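Local coordinates for protein chitinase A (Equisetum arvense, PDB 5BUM) that probably hydrolyses chitin through a family 18 glycoside hydrolase domain, the chain here being its LysM domain, a carbohydrate-binding module, at residues Leu28-Asn32 against Gln45-Asp50. Numbering follows the deposited sequence.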
ATOM      1  N   LEU A  28       4.865  14.123  -2.107  1.00 29.93           N
ATOM      2  CA  LEU A  28       4.563  12.790  -1.597  1.00 28.35           C
ATOM      3  C   LEU A  28       3.649  12.067  -2.588  1.00 32.60           C
ATOM      4  O   LEU A  28       3.822  10.857  -2.807  1.00 36.39           O
ATOM      5  CB  LEU A  28       3.822  12.872  -0.243  1.00 25.87           C
ATOM      6  CG  LEU A  28       3.631  11.561   0.513  1.00 23.95           C
ATOM      7  CD1 LEU A  28       5.000  10.913   0.736  1.00 24.14           C
ATOM      8  CD2 LEU A  28       2.900  11.736   1.845  1.00 23.42           C
ATOM      9  N   GLN A  29       2.643  12.775  -3.128  1.00 29.90           N
ATOM     10  CA  GLN A  29       1.700  12.150  -4.066  1.00 32.76           C
ATOM     11  C   GLN A  29       2.404  11.779  -5.337  1.00 32.82           C
ATOM     12  O   GLN A  29       2.249  10.671  -5.816  1.00 33.19           O
ATOM     13  CB  GLN A  29       0.505  13.034  -4.390  1.00 34.88           C
ATOM     14  CG  GLN A  29      -0.594  12.928  -3.334  1.00 40.04           C
ATOM     15  CD  GLN A  29      -1.602  14.086  -3.374  1.00 42.63           C
ATOM     16  OE1 GLN A  29      -2.729  13.951  -2.908  1.00 39.67           O
ATOM     17  NE2 GLN A  29      -1.187  15.234  -3.915  1.00 45.27           N
ATOM     18  N   SER A  30       3.212  12.688  -5.866  1.00 34.65           N
ATOM     19  CA  SER A  30       3.963  12.402  -7.071  1.00 35.10           C
ATOM     20  C   SER A  30       4.861  11.149  -6.877  1.00 37.15           C
ATOM     21  O   SER A  30       5.151  10.405  -7.810  1.00 40.58           O
ATOM     22  CB  SER A  30       4.849  13.563  -7.387  1.00 34.87           C
ATOM     23  OG  SER A  30       6.101  13.271  -6.783  1.00 40.79           O
ATOM     24  N   TYR A  31       5.320  10.922  -5.660  1.00 37.20           N
ATOM     25  CA  TYR A  31       6.181   9.769  -5.384  1.00 36.53           C
ATOM     26  C   TYR A  31       5.382   8.503  -5.240  1.00 36.29           C
ATOM     27  O   TYR A  31       5.948   7.432  -5.191  1.00 36.10           O
ATOM     28  CB  TYR A  31       6.942   9.953  -4.065  1.00 36.48           C
ATOM     29  CG  TYR A  31       8.070  10.962  -4.032  1.00 33.65           C
ATOM     30  CD1 TYR A  31       8.652  11.458  -5.190  1.00 36.26           C
ATOM     31  CD2 TYR A  31       8.580  11.368  -2.815  1.00 32.73           C
ATOM     32  CE1 TYR A  31       9.696  12.381  -5.128  1.00 39.77           C
ATOM     33  CE2 TYR A  31       9.623  12.265  -2.736  1.00 38.38           C
ATOM     34  CZ  TYR A  31      10.181  12.765  -3.890  1.00 39.07           C
ATOM     35  OH  TYR A  31      11.208  13.646  -3.784  1.00 42.65           O
ATOM     36  N   ASN A  32       4.071   8.623  -5.092  1.00 37.12           N
ATOM     37  CA  ASN A  32       3.231   7.466  -4.810  1.00 38.82           C
ATOM     38  C   ASN A  32       1.980   7.493  -5.717  1.00 41.96           C
ATOM     39  O   ASN A  32       0.898   7.930  -5.280  1.00 41.20           O
ATOM     40  CB  ASN A  32       2.832   7.433  -3.312  1.00 36.96           C
ATOM     41  CG  ASN A  32       4.025   7.279  -2.383  1.00 38.48           C
ATOM     42  OD1 ASN A  32       4.436   6.154  -2.093  1.00 37.48           O
ATOM     43  ND2 ASN A  32       4.583   8.413  -1.891  1.00 38.74           N
ATOM     44  N   GLN A  45       3.334   1.381   2.950  1.00 29.42           N
ATOM     45  CA  GLN A  45       4.689   1.892   2.777  1.00 28.38           C
ATOM     46  C   GLN A  45       4.644   2.929   1.748  1.00 31.88           C
ATOM     47  O   GLN A  45       4.090   2.708   0.684  1.00 33.08           O
ATOM     48  CB  GLN A  45       5.624   0.787   2.299  1.00 27.24           C
ATOM     49  CG  GLN A  45       5.694  -0.328   3.340  1.00 28.17           C
ATOM     50  CD  GLN A  45       6.605  -1.437   2.946  1.00 28.10           C
ATOM     51  OE1 GLN A  45       7.234  -1.402   1.876  1.00 31.00           O
ATOM     52  NE2 GLN A  45       6.680  -2.451   3.806  1.00 28.55           N
ATOM     53  N   LEU A  46       5.228   4.078   2.057  1.00 31.85           N
ATOM     54  CA  LEU A  46       5.092   5.221   1.211  1.00 29.72           C
ATOM     55  C   LEU A  46       6.486   5.621   0.805  1.00 29.62           C
ATOM     56  O   LEU A  46       7.359   5.774   1.649  1.00 29.29           O
ATOM     57  CB  LEU A  46       4.425   6.334   1.989  1.00 30.23           C
ATOM     58  CG  LEU A  46       2.939   6.680   1.833  1.00 33.05           C
ATOM     59  CD1 LEU A  46       2.039   5.584   1.265  1.00 33.37           C
ATOM     60  CD2 LEU A  46       2.426   7.183   3.168  1.00 30.36           C
ATOM     61  N   CYS A  47       6.682   5.774  -0.489  1.00 26.53           N
ATOM     62  CA  CYS A  47       7.895   6.286  -0.977  1.00 32.58           C
ATOM     63  C   CYS A  47       8.054   7.731  -0.534  1.00 32.31           C
ATOM     64  O   CYS A  47       7.143   8.540  -0.655  1.00 30.78           O
ATOM     65  CB  CYS A  47       7.919   6.255  -2.504  1.00 36.94           C
ATOM     66  SG  CYS A  47       9.595   6.505  -3.131  1.00 44.16           S
ATOM     67  N   VAL A  48       9.251   8.042  -0.075  1.00 31.58           N
ATOM     68  CA  VAL A  48       9.585   9.374   0.331  1.00 31.98           C
ATOM     69  C   VAL A  48      10.850   9.849  -0.355  1.00 32.93           C
ATOM     70  O   VAL A  48      11.340  10.899   0.013  1.00 33.15           O
ATOM     71  CB  VAL A  48       9.746   9.473   1.862  1.00 33.61           C
ATOM     72  CG1 VAL A  48       8.411   9.258   2.564  1.00 35.18           C
ATOM     73  CG2 VAL A  48      10.766   8.464   2.374  1.00 35.44           C
ATOM     74  N   ALA A  49      11.328   9.138  -1.383  1.00 34.60           N
ATOM     75  CA  ALA A  49      12.538   9.511  -2.108  1.00 38.89           C
ATOM     76  C   ALA A  49      12.483   9.207  -3.624  1.00 46.38           C
ATOM     77  O   ALA A  49      12.307   8.045  -3.984  1.00 52.23           O
ATOM     78  CB  ALA A  49      13.734   8.808  -1.475  1.00 40.58           C
ATOM     79  N   ASP A  50      12.593  10.266  -4.468  1.00 58.40           N
ATOM     80  CA  ASP A  50      12.962  10.247  -5.925  1.00 61.28           C
ATOM     81  C   ASP A  50      12.456  11.440  -6.712  1.00 61.16           C
ATOM     82  O   ASP A  50      11.691  11.265  -7.667  1.00 61.99           O
ATOM     83  CB  ASP A  50      12.548   8.964  -6.661  1.00 65.70           C
ATOM     84  CG  ASP A  50      13.696   7.942  -6.730  1.00 77.68           C
ATOM     85  OD1 ASP A  50      14.759   8.184  -6.085  1.00 68.39           O
ATOM     86  OD2 ASP A  50      13.529   6.901  -7.423  1.00 82.60           O
TER
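A side-chain amide stitches helix 25-30 to strand 45-47 here, joining the two layers of the LysM βααβ fold. Asn-32 bonds both backbone polar groups of Cys-47: Cys-47 N donates to Asn-32 OD1 (2.8 Å), and Asn-32 ND2 donates to Cys-47 O (2.8 Å). The same ND2 also donates to Leu-28 O (2.7 Å), so one carboxamide ties Leu-28 of the helix to the strand. Leu-46, next along, pairs its backbone with Tyr-6 of strand 5-7, and Val-48 pairs with Ser-4. Leu-28 adds an apolar touch, its CD1 4.2 Å from Val-48 CG1, and continues onto Ile-17 of helix 14-21. Tyr-31 lays one ring face against the peptide from Ala-49 to the poorly ordered Asp-50, while Cys-47 SG, disulfide-bonded to Cys-2, sits obliquely 5.5 Å from the ring centroid. With both the oxygen and the nitrogen of a buried carboxamide engaged, Asn-32 meets the N-H and C=O of Cys-47 much as the backbone of an adjacent strand would.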